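Local coordinates for protein fucose-specific lectin (Aleuria aurantia, PDB 6GKE) that binds L-fucose, with the strongest preference for alpha-1,6-linked core fucose on glycoproteins, through five sites between the blades of a six-bladed beta-propeller, at residues A116-G121 with R131-K136; S143-V148 with G156-S161; T166-T171 with L178-Q183. The protein carries 1 engineered substitution. All coordinates share one frame; numbering follows the deposited sequence.

Interaction 1: residues A116-G121 with R131-K136; sequences AALQWG and RVYYQK. With FUC (alpha-L-fucopyranose), chain E.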
loop_
_atom_site.group_PDB
_atom_site.type_symbol
_atom_site.label_atom_id
_atom_site.label_comp_id
_atom_site.label_asym_id
_atom_site.label_seq_id
_atom_site.Cartn_x
_atom_site.Cartn_y
_atom_site.Cartn_z
ATOM N N ALA A 116 -18.005 -2.531 13.218
ATOM C CA ALA A 116 -19.189 -2.833 12.441
ATOM C C ALA A 116 -20.340 -2.012 13.006
ATOM O O ALA A 116 -20.312 -1.598 14.163
ATOM C CB ALA A 116 -19.510 -4.307 12.481
ATOM N N ALA A 117 -21.362 -1.788 12.183
ATOM C CA ALA A 117 -22.525 -1.071 12.640
ATOM C C ALA A 117 -23.758 -1.598 11.917
ATOM O O ALA A 117 -23.677 -2.082 10.791
ATOM C CB ALA A 117 -22.375 0.421 12.433
ATOM N N LEU A 118 -24.900 -1.463 12.593
ATOM C CA LEU A 118 -26.190 -1.753 11.996
ATOM C C LEU A 118 -27.192 -0.688 12.443
ATOM O O LEU A 118 -26.957 0.067 13.389
ATOM C CB LEU A 118 -26.656 -3.172 12.353
ATOM C CG LEU A 118 -26.845 -3.499 13.836
ATOM C CD1 LEU A 118 -28.104 -2.875 14.428
ATOM C CD2 LEU A 118 -26.881 -5.011 14.036
ATOM N N GLN A 119 -28.325 -0.651 11.746
ATOM C CA GLN A 119 -29.391 0.266 12.064
ATOM C C GLN A 119 -30.716 -0.392 11.686
ATOM O O GLN A 119 -30.792 -1.094 10.684
ATOM C CB GLN A 119 -29.199 1.585 11.312
ATOM C CG GLN A 119 -30.171 2.695 11.695
ATOM C CD GLN A 119 -31.564 2.631 11.113
ATOM O OE1 GLN A 119 -32.511 3.113 11.734
ATOM N NE2 GLN A 119 -31.709 2.077 9.914
ATOM N N TRP A 120 -31.757 -0.117 12.473
ATOM C CA TRP A 120 -33.116 -0.451 12.044
ATOM C C TRP A 120 -34.091 0.600 12.566
ATOM O O TRP A 120 -33.886 1.206 13.612
ATOM C CB TRP A 120 -33.562 -1.851 12.507
ATOM C CG TRP A 120 -34.143 -1.843 13.886
ATOM C CD1 TRP A 120 -35.451 -1.633 14.214
ATOM C CD2 TRP A 120 -33.431 -1.947 15.131
ATOM N NE1 TRP A 120 -35.607 -1.612 15.572
ATOM C CE2 TRP A 120 -34.387 -1.810 16.162
ATOM C CE3 TRP A 120 -32.092 -2.166 15.479
ATOM C CZ2 TRP A 120 -34.044 -1.880 17.510
ATOM C CZ3 TRP A 120 -31.757 -2.236 16.815
ATOM C CH2 TRP A 120 -32.720 -2.092 17.811
ATOM N N GLY A 121 -35.184 0.751 11.822
ATOM C CA GLY A 121 -36.346 1.479 12.279
ATOM C C GLY A 121 -36.430 2.909 11.770
ATOM O O GLY A 121 -37.526 3.458 11.667
ATOM N N ARG A 131 -26.539 0.398 16.327
ATOM C CA ARG A 131 -25.646 -0.372 17.189
ATOM C C ARG A 131 -24.272 -0.398 16.522
ATOM O O ARG A 131 -24.181 -0.648 15.319
ATOM C CB ARG A 131 -26.167 -1.795 17.406
ATOM C CG ARG A 131 -27.589 -1.883 17.954
ATOM C CD ARG A 131 -27.690 -1.401 19.390
ATOM N NE ARG A 131 -29.021 -1.549 19.974
ATOM C CZ ARG A 131 -29.976 -0.619 19.989
ATOM N NH1 ARG A 131 -29.839 0.510 19.307
ATOM N NH2 ARG A 131 -31.078 -0.821 20.696
ATOM N N VAL A 132 -23.230 -0.141 17.318
ATOM C CA VAL A 132 -21.855 -0.108 16.854
ATOM C C VAL A 132 -21.062 -1.146 17.651
ATOM O O VAL A 132 -21.179 -1.194 18.872
ATOM C CB VAL A 132 -21.244 1.295 17.003
ATOM C CG1 VAL A 132 -19.803 1.326 16.520
ATOM C CG2 VAL A 132 -22.070 2.346 16.284
ATOM N N TYR A 133 -20.267 -1.952 16.939
ATOM C CA TYR A 133 -19.511 -3.055 17.525
ATOM C C TYR A 133 -18.018 -2.794 17.346
ATOM O O TYR A 133 -17.571 -2.380 16.273
ATOM C CB TYR A 133 -19.942 -4.384 16.893
ATOM C CG TYR A 133 -21.409 -4.632 17.115
ATOM C CD1 TYR A 133 -21.863 -5.245 18.272
ATOM C CD2 TYR A 133 -22.352 -4.140 16.227
ATOM C CE1 TYR A 133 -23.217 -5.386 18.531
ATOM C CE2 TYR A 133 -23.708 -4.270 16.475
ATOM C CZ TYR A 133 -24.145 -4.884 17.633
ATOM O OH TYR A 133 -25.491 -4.984 17.864
ATOM N N TYR A 134 -17.268 -3.043 18.419
ATOM C CA TYR A 134 -15.858 -2.703 18.497
ATOM C C TYR A 134 -15.202 -3.610 19.537
ATOM O O TYR A 134 -15.875 -4.304 20.290
ATOM C CB TYR A 134 -15.674 -1.229 18.886
ATOM C CG TYR A 134 -16.164 -0.902 20.277
ATOM C CD1 TYR A 134 -17.509 -0.706 20.547
ATOM C CD2 TYR A 134 -15.286 -0.828 21.345
ATOM C CE1 TYR A 134 -17.969 -0.449 21.830
ATOM C CE2 TYR A 134 -15.728 -0.566 22.633
ATOM C CZ TYR A 134 -17.073 -0.373 22.880
ATOM O OH TYR A 134 -17.524 -0.125 24.145
ATOM N N GLN A 135 -13.871 -3.563 19.598
ATOM C CA GLN A 135 -13.128 -4.256 20.638
ATOM C C GLN A 135 -12.304 -3.245 21.431
ATOM O O GLN A 135 -11.851 -2.232 20.901
ATOM C CB GLN A 135 -12.233 -5.337 20.043
ATOM C CG GLN A 135 -13.051 -6.381 19.305
ATOM C CD GLN A 135 -12.280 -7.648 19.053
ATOM O OE1 GLN A 135 -11.424 -7.716 18.169
ATOM N NE2 GLN A 135 -12.556 -8.662 19.855
ATOM N N LYS A 136 -12.099 -3.566 22.710
ATOM C CA LYS A 136 -11.298 -2.750 23.616
ATOM C C LYS A 136 -9.835 -3.205 23.619
ATOM O O LYS A 136 -8.948 -2.406 23.910
ATOM C CB LYS A 136 -11.840 -2.850 25.043
ATOM C CG LYS A 136 -13.203 -2.219 25.265
ATOM C CD LYS A 136 -13.659 -2.318 26.702
ATOM C CE LYS A 136 -14.983 -1.636 26.964
ATOM N NZ LYS A 136 -15.299 -1.598 28.412
HETATM C C1 FUC E . -30.442 -2.939 23.740
HETATM C C2 FUC E . -29.014 -3.426 23.950
HETATM C C3 FUC E . -28.898 -4.871 23.446
HETATM C C4 FUC E . -29.366 -4.965 21.991
HETATM C C5 FUC E . -30.815 -4.499 21.949
HETATM C C6 FUC E . -31.419 -4.594 20.564
HETATM O O1 FUC E . -31.272 -3.641 24.663
HETATM O O2 FUC E . -28.657 -3.305 25.341
HETATM O O3 FUC E . -27.567 -5.358 23.611
HETATM O O4 FUC E . -28.612 -4.110 21.128
HETATM O O5 FUC E . -30.884 -3.141 22.388
#
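Trp-120 and Arg-131 meet at the sugar-binding end of the two innermost strands of a beta-propeller blade, an antiparallel pair within the third sequence repeat. The indole's benzo corner does the touching: CH2 lies over one face of the guanidinium, displaced toward its rim, 3.6 Å from NH2. Ring and guanidinium planes are 60° apart, so this is an oblique contact and not a parallel stack. CG of Trp-120 sits between the backbone N and the carbonyl carbon (chi1 86°), and the ring extends from there toward the guanidinium. The Arg-131 chain is bent at chi2 (-69°), and its guanidinium presents an edge to the fucose. NE donates to O4 of the sugar over 2.8 Å, with a weak second bond to O5, whereas NH2 gives O5 the straighter bond at 2.9 Å. NH1 is held by Ser-150 OG, which helps to fix the rotation of the group.

Further down the same face, Leu-118 splits its two methyls. CD1 packs on the aliphatic CG of Arg-131 at 3.7 Å, while CD2 approaches CE2 of the Tyr-133 ring obliquely at 4.1 Å. The backbone register beneath is set by two hydrogen-bonded pairs, Ala-116 with Tyr-133 and Leu-118 with Arg-131. Between them, on the other face, Ala-117 pairs with Val-132, and Ala-117 CB comes within 4.3 Å of Val-132 CG2.

Interaction 2: residues S143-V148 with G156-S161; sequences SIHEYV and GASFGS. With FUC (alpha-L-fucopyranose), chain E.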
loop_
_atom_site.group_PDB
_atom_site.type_symbol
_atom_site.label_atom_id
_atom_site.label_comp_id
_atom_site.label_asym_id
_atom_site.label_seq_id
_atom_site.Cartn_x
_atom_site.Cartn_y
_atom_site.Cartn_z
ATOM N N SER A 143 -13.194 -9.761 23.796
ATOM C CA SER A 143 -14.621 -9.750 23.514
ATOM C C SER A 143 -14.968 -8.662 22.492
ATOM O O SER A 143 -14.175 -7.764 22.197
ATOM C CB SER A 143 -15.418 -9.573 24.774
ATOM O OG SER A 143 -15.180 -8.295 25.343
ATOM N N ILE A 144 -16.183 -8.781 21.956
ATOM C CA ILE A 144 -16.796 -7.720 21.187
ATOM C C ILE A 144 -17.717 -6.929 22.117
ATOM O O ILE A 144 -18.453 -7.504 22.907
ATOM C CB ILE A 144 -17.535 -8.289 19.966
ATOM C CG1 ILE A 144 -16.530 -8.853 18.961
ATOM C CG2 ILE A 144 -18.460 -7.253 19.338
ATOM C CD1 ILE A 144 -17.149 -9.791 17.962
ATOM N N HIS A 145 -17.633 -5.603 22.003
ATOM C CA HIS A 145 -18.444 -4.683 22.762
ATOM C C HIS A 145 -19.387 -3.936 21.823
ATOM O O HIS A 145 -19.088 -3.759 20.646
ATOM C CB HIS A 145 -17.559 -3.696 23.520
ATOM C CG HIS A 145 -16.727 -4.354 24.564
ATOM N ND1 HIS A 145 -17.104 -4.385 25.894
ATOM C CD2 HIS A 145 -15.564 -5.038 24.483
ATOM C CE1 HIS A 145 -16.190 -5.038 26.586
ATOM N NE2 HIS A 145 -15.238 -5.448 25.744
ATOM N N GLU A 146 -20.495 -3.461 22.391
ATOM C CA GLU A 146 -21.553 -2.797 21.649
ATOM C C GLU A 146 -21.830 -1.428 22.272
ATOM O O GLU A 146 -21.939 -1.318 23.498
ATOM C CB GLU A 146 -22.803 -3.675 21.719
ATOM C CG GLU A 146 -24.037 -3.124 21.030
ATOM C CD GLU A 146 -25.290 -3.900 21.392
ATOM O OE1 GLU A 146 -25.528 -4.050 22.611
ATOM O OE2 GLU A 146 -26.016 -4.347 20.472
ATOM N N TYR A 147 -21.988 -0.408 21.423
ATOM C CA TYR A 147 -22.527 0.891 21.845
ATOM C C TYR A 147 -23.871 1.085 21.134
ATOM O O TYR A 147 -24.058 0.664 19.993
ATOM C CB TYR A 147 -21.523 2.048 21.661
ATOM C CG TYR A 147 -21.294 2.767 22.967
ATOM C CD1 TYR A 147 -20.496 2.192 23.945
ATOM C CD2 TYR A 147 -21.975 3.930 23.298
ATOM C CE1 TYR A 147 -20.371 2.752 25.205
ATOM C CE2 TYR A 147 -21.862 4.504 24.557
ATOM C CZ TYR A 147 -21.061 3.910 25.516
ATOM O OH TYR A 147 -20.952 4.439 26.772
ATOM N N VAL A 148 -24.799 1.714 21.854
ATOM C CA VAL A 148 -26.223 1.695 21.545
ATOM C C VAL A 148 -26.740 3.124 21.380
ATOM O O VAL A 148 -26.579 3.925 22.295
ATOM C CB VAL A 148 -26.973 1.014 22.708
ATOM C CG1 VAL A 148 -28.484 1.138 22.591
ATOM C CG2 VAL A 148 -26.551 -0.438 22.868
ATOM N N GLY A 156 -23.887 -1.116 25.518
ATOM C CA GLY A 156 -24.677 -2.316 25.389
ATOM C C GLY A 156 -23.921 -3.537 25.873
ATOM O O GLY A 156 -23.270 -3.515 26.919
ATOM N N ALA A 157 -24.027 -4.610 25.091
ATOM C CA ALA A 157 -23.537 -5.920 25.475
ATOM C C ALA A 157 -22.034 -6.065 25.213
ATOM O O ALA A 157 -21.408 -5.267 24.518
ATOM C CB ALA A 157 -24.307 -6.982 24.724
ATOM N N SER A 158 -21.486 -7.134 25.796
ATOM C CA SER A 158 -20.200 -7.651 25.376
ATOM C C SER A 158 -20.289 -9.178 25.328
ATOM O O SER A 158 -20.969 -9.807 26.130
ATOM C CB SER A 158 -19.075 -7.172 26.247
ATOM O OG SER A 158 -19.146 -7.780 27.520
ATOM N N PHE A 159 -19.635 -9.744 24.311
ATOM C CA PHE A 159 -19.770 -11.165 24.019
ATOM C C PHE A 159 -18.620 -11.631 23.132
ATOM O O PHE A 159 -17.964 -10.834 22.472
ATOM C CB PHE A 159 -21.114 -11.462 23.342
ATOM C CG PHE A 159 -21.415 -10.617 22.129
ATOM C CD1 PHE A 159 -20.885 -10.925 20.884
ATOM C CD2 PHE A 159 -22.235 -9.505 22.238
ATOM C CE1 PHE A 159 -21.162 -10.131 19.780
ATOM C CE2 PHE A 159 -22.514 -8.716 21.132
ATOM C CZ PHE A 159 -21.971 -9.027 19.908
ATOM N N GLY A 160 -18.401 -12.947 23.125
ATOM C CA GLY A 160 -17.466 -13.564 22.215
ATOM C C GLY A 160 -16.057 -13.610 22.771
ATOM O O GLY A 160 -15.698 -12.886 23.693
ATOM N N SER A 161 -15.254 -14.472 22.152
ATOM C CA SER A 161 -13.829 -14.594 22.405
ATOM C C SER A 161 -13.138 -14.785 21.054
ATOM O O SER A 161 -13.342 -15.814 20.406
ATOM C CB SER A 161 -13.556 -15.731 23.343
ATOM O OG SER A 161 -12.173 -15.854 23.622
HETATM C C1 FUC E . -30.442 -2.939 23.740
HETATM C C2 FUC E . -29.014 -3.426 23.950
HETATM C C3 FUC E . -28.898 -4.871 23.446
HETATM C C4 FUC E . -29.366 -4.965 21.991
HETATM C C5 FUC E . -30.815 -4.499 21.949
HETATM C C6 FUC E . -31.419 -4.594 20.564
HETATM O O1 FUC E . -31.272 -3.641 24.663
HETATM O O2 FUC E . -28.657 -3.305 25.341
HETATM O O3 FUC E . -27.567 -5.358 23.611
HETATM O O4 FUC E . -28.612 -4.110 21.128
HETATM O O5 FUC E . -30.884 -3.141 22.388
#
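Glu-146 and Ala-157 carry the principal side-chain hydrogen bond of this antiparallel hairpin, formed by the two outer strands of a propeller blade. Ala-157 N donates to Glu-146 OE1 over 3.0 Å at 169°, meeting OE1 on its anti side, somewhat out of the carboxylate plane. CG anti to the backbone N (chi1 178°) starts an extended chain that carries the carboxylate to the fucose. OE1 accepts from O3 of the sugar at 2.6 Å and OE2 from O4 at 2.7 Å, a bidentate grip on neighbouring hydroxyls.

Main-chain bonds join Ile-144 with Phe-159 in both directions. Farther along, Gly-156 N donates to Glu-146 O, and the bond from Glu-146 N to Ala-157 O is weak and bent (129°).

Two packing contacts lie on opposite faces of the sheet. In the modelled conformer of Ser-158, CB stands over the His-145 ring in a CH-pi contact, 3.8 Å from the centroid; on the other side, in that of Ile-144, CG2 lies 4.0 Å from Phe-159 CE1.

Strand 142-149 is flanked by strand 129-134, whereas strand 153-162 is outermost in the sheet and faces the next blade: the Phe-159 ring stacks with His-192, and Ala-157 touches Trp-199 on strand 199-207.

Interaction 3: residues T166-T171 with L178-Q183; sequences TGIGAT and LRIYYQ. With FUC (alpha-L-fucopyranose), chain F.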
loop_
_atom_site.group_PDB
_atom_site.type_symbol
_atom_site.label_atom_id
_atom_site.label_comp_id
_atom_site.label_asym_id
_atom_site.label_seq_id
_atom_site.Cartn_x
_atom_site.Cartn_y
_atom_site.Cartn_z
ATOM N N THR A 166 -10.338 -9.284 15.222
ATOM C CA THR A 166 -11.273 -10.010 14.363
ATOM C C THR A 166 -12.042 -9.077 13.425
ATOM O O THR A 166 -12.465 -7.975 13.791
ATOM C CB THR A 166 -12.287 -10.795 15.208
ATOM O OG1 THR A 166 -13.116 -11.554 14.333
ATOM C CG2 THR A 166 -13.145 -9.918 16.095
ATOM N N GLY A 167 -12.350 -9.604 12.239
ATOM C CA GLY A 167 -13.428 -9.050 11.455
ATOM C C GLY A 167 -14.734 -9.120 12.229
ATOM O O GLY A 167 -14.924 -10.006 13.071
ATOM N N ILE A 168 -15.638 -8.184 11.940
ATOM C CA ILE A 168 -16.969 -8.151 12.550
ATOM C C ILE A 168 -17.968 -7.790 11.454
ATOM O O ILE A 168 -17.796 -6.777 10.791
ATOM C CB ILE A 168 -17.080 -7.139 13.712
ATOM C CG1 ILE A 168 -15.930 -7.255 14.716
ATOM C CG2 ILE A 168 -18.435 -7.289 14.391
ATOM C CD1 ILE A 168 -15.876 -6.126 15.724
ATOM N N GLY A 169 -18.991 -8.632 11.287
ATOM C CA GLY A 169 -20.140 -8.331 10.460
ATOM C C GLY A 169 -21.355 -8.106 11.339
ATOM O O GLY A 169 -21.503 -8.778 12.354
ATOM N N ALA A 170 -22.207 -7.146 10.983
ATOM C CA ALA A 170 -23.370 -6.827 11.812
ATOM C C ALA A 170 -24.555 -6.488 10.913
ATOM O O ALA A 170 -24.455 -5.609 10.067
ATOM C CB ALA A 170 -23.064 -5.679 12.743
ATOM N N THR A 171 -25.691 -7.152 11.130
ATOM C CA THR A 171 -26.864 -6.867 10.316
ATOM C C THR A 171 -28.129 -6.979 11.170
ATOM O O THR A 171 -28.238 -7.854 12.031
ATOM C CB THR A 171 -26.874 -7.759 9.066
ATOM O OG1 THR A 171 -27.944 -7.367 8.205
ATOM C CG2 THR A 171 -27.000 -9.234 9.369
ATOM N N LEU A 178 -31.047 -8.873 15.598
ATOM C CA LEU A 178 -29.658 -8.584 15.236
ATOM C C LEU A 178 -28.865 -9.876 15.080
ATOM O O LEU A 178 -29.048 -10.810 15.860
ATOM C CB LEU A 178 -28.997 -7.748 16.334
ATOM C CG LEU A 178 -29.819 -6.589 16.885
ATOM C CD1 LEU A 178 -28.993 -5.818 17.899
ATOM C CD2 LEU A 178 -30.324 -5.669 15.780
ATOM N N ARG A 179 -27.947 -9.889 14.109
ATOM C CA ARG A 179 -27.012 -10.988 13.949
ATOM C C ARG A 179 -25.611 -10.409 13.755
ATOM O O ARG A 179 -25.395 -9.554 12.889
ATOM C CB ARG A 179 -27.390 -11.887 12.768
ATOM C CG ARG A 179 -28.731 -12.596 12.918
ATOM C CD ARG A 179 -28.760 -13.608 14.055
ATOM N NE ARG A 179 -30.024 -14.331 14.142
ATOM C CZ ARG A 179 -31.094 -13.934 14.831
ATOM N NH1 ARG A 179 -31.099 -12.780 15.484
ATOM N NH2 ARG A 179 -32.168 -14.707 14.867
ATOM N N ILE A 180 -24.680 -10.888 14.583
ATOM C CA ILE A 180 -23.296 -10.423 14.612
ATOM C C ILE A 180 -22.395 -11.616 14.303
ATOM O O ILE A 180 -22.558 -12.679 14.902
ATOM C CB ILE A 180 -22.935 -9.816 15.983
ATOM C CG1 ILE A 180 -23.993 -8.826 16.487
ATOM C CG2 ILE A 180 -21.534 -9.220 15.937
ATOM C CD1 ILE A 180 -24.263 -7.643 15.581
ATOM N N TYR A 181 -21.461 -11.419 13.370
ATOM C CA TYR A 181 -20.554 -12.458 12.894
ATOM C C TYR A 181 -19.126 -12.028 13.204
ATOM O O TYR A 181 -18.756 -10.880 13.005
ATOM C CB TYR A 181 -20.754 -12.707 11.394
ATOM C CG TYR A 181 -22.165 -13.127 11.102
ATOM C CD1 TYR A 181 -22.554 -14.450 11.221
ATOM C CD2 TYR A 181 -23.142 -12.187 10.829
ATOM C CE1 TYR A 181 -23.873 -14.832 11.049
ATOM C CE2 TYR A 181 -24.465 -12.551 10.651
ATOM C CZ TYR A 181 -24.836 -13.878 10.772
ATOM O OH TYR A 181 -26.152 -14.227 10.631
ATOM N N TYR A 182 -18.325 -12.968 13.698
ATOM C CA TYR A 182 -16.953 -12.671 14.101
ATOM C C TYR A 182 -16.147 -13.964 14.018
ATOM O O TYR A 182 -16.726 -15.032 13.887
ATOM C CB TYR A 182 -16.934 -12.087 15.515
ATOM C CG TYR A 182 -17.461 -13.040 16.558
ATOM C CD1 TYR A 182 -18.817 -13.156 16.812
ATOM C CD2 TYR A 182 -16.602 -13.875 17.252
ATOM C CE1 TYR A 182 -19.306 -14.062 17.737
ATOM C CE2 TYR A 182 -17.072 -14.780 18.189
ATOM C CZ TYR A 182 -18.430 -14.878 18.430
ATOM O OH TYR A 182 -18.882 -15.785 19.346
ATOM N N GLN A 183 -14.822 -13.862 14.120
ATOM C CA GLN A 183 -13.977 -15.038 14.053
ATOM C C GLN A 183 -13.458 -15.347 15.458
ATOM O O GLN A 183 -12.764 -14.539 16.071
ATOM C CB GLN A 183 -12.840 -14.830 13.056
ATOM C CG GLN A 183 -12.020 -16.093 12.821
ATOM C CD GLN A 183 -11.059 -15.936 11.670
ATOM O OE1 GLN A 183 -10.452 -14.883 11.488
ATOM N NE2 GLN A 183 -10.893 -16.994 10.893
HETATM C C1 FUC F . -31.199 -18.284 14.560
HETATM C C2 FUC F . -29.736 -18.588 14.282
HETATM C C3 FUC F . -29.526 -18.865 12.794
HETATM C C4 FUC F . -30.052 -17.685 11.977
HETATM C C5 FUC F . -31.532 -17.502 12.292
HETATM C C6 FUC F . -32.152 -16.334 11.539
HETATM O O1 FUC F . -31.924 -19.490 14.365
HETATM O O2 FUC F . -29.318 -19.701 15.087
HETATM O O3 FUC F . -28.158 -19.167 12.524
HETATM O O4 FUC F . -29.381 -16.472 12.322
HETATM O O5 FUC F . -31.684 -17.249 13.697
HETATM O O HOH W 1 -10.885 -12.029 11.377
#
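Gly-169 and Tyr-181 grip each other through a reciprocal pair of backbone hydrogen bonds, N to O in both directions at 2.8 Å. A second such pair joins Thr-171 and Arg-179, giving the antiparallel register of the two inner strands of the fourth-repeat propeller blade. Where the regular pairing gives way to loop, a side chain takes over: Gln-183 N donates to Thr-166 OG1 over 2.9 Å at 162°. That hydroxyl, anti to its own backbone N (chi1 -176°), in turn donates to a lone pair of Gly-167 O, in the carbonyl plane. A water accepts from Gly-167 N and lies within hydrogen-bonding distance of Gln-183 OE1, whose amide is further anchored by Ser-209 and Gly-211.

At the far end, Arg-179 turns its guanidinium edge to a second fucose. NE binds O4 at 2.9 Å and, weakly, O5; NH2 meets O5 at 2.8 Å with a straighter N-H...O angle of 163°. NH1 folds back to Leu-178 O, which it approaches from above the carbonyl plane, and NH2 also forms a salt bridge with Asp-195.

Packing surrounds this polar frame. Ile-168 and Ile-180 lie side by side and point the same way, their CG2 methyls 4.0 Å apart, while Ile-180 CD1 reaches Ala-170 CB at 3.7 Å. On the opposite face, Thr-171 CG2 comes to the edge of the Tyr-181 ring, whose OH is hydrogen-bonded to Glu-191.

The guanidinium is thus constrained from several directions by Leu-178 O, Asp-195 and the sugar oxygens. The Asp-195 carboxylate would be expected to stabilise its positive charge, and this probably holds the N-H groups in the directions needed for O4 and O5 of fucose.

The three contacts follow in series along the chain. Interactions 1 and 2 belong to one four-stranded blade, where the centres of the two contacts lie about 9 Å apart, joined by neighbouring strands 129-134 and 142-149; both touch the same fucose, Arg-131 from the inner pair and Glu-146 from the outer. Interaction 3 forms the inner pair of the next blade, its centre about 9 Å from that of interaction 1 and 11 Å from that of interaction 2. Its face packs against the first blade, with Ile-180 CD1 3.4 Å from Tyr-133 CZ. Leu-178 lines the first fucose pocket while adjacent Arg-179 serves another, consistent with sites formed between adjacent blades.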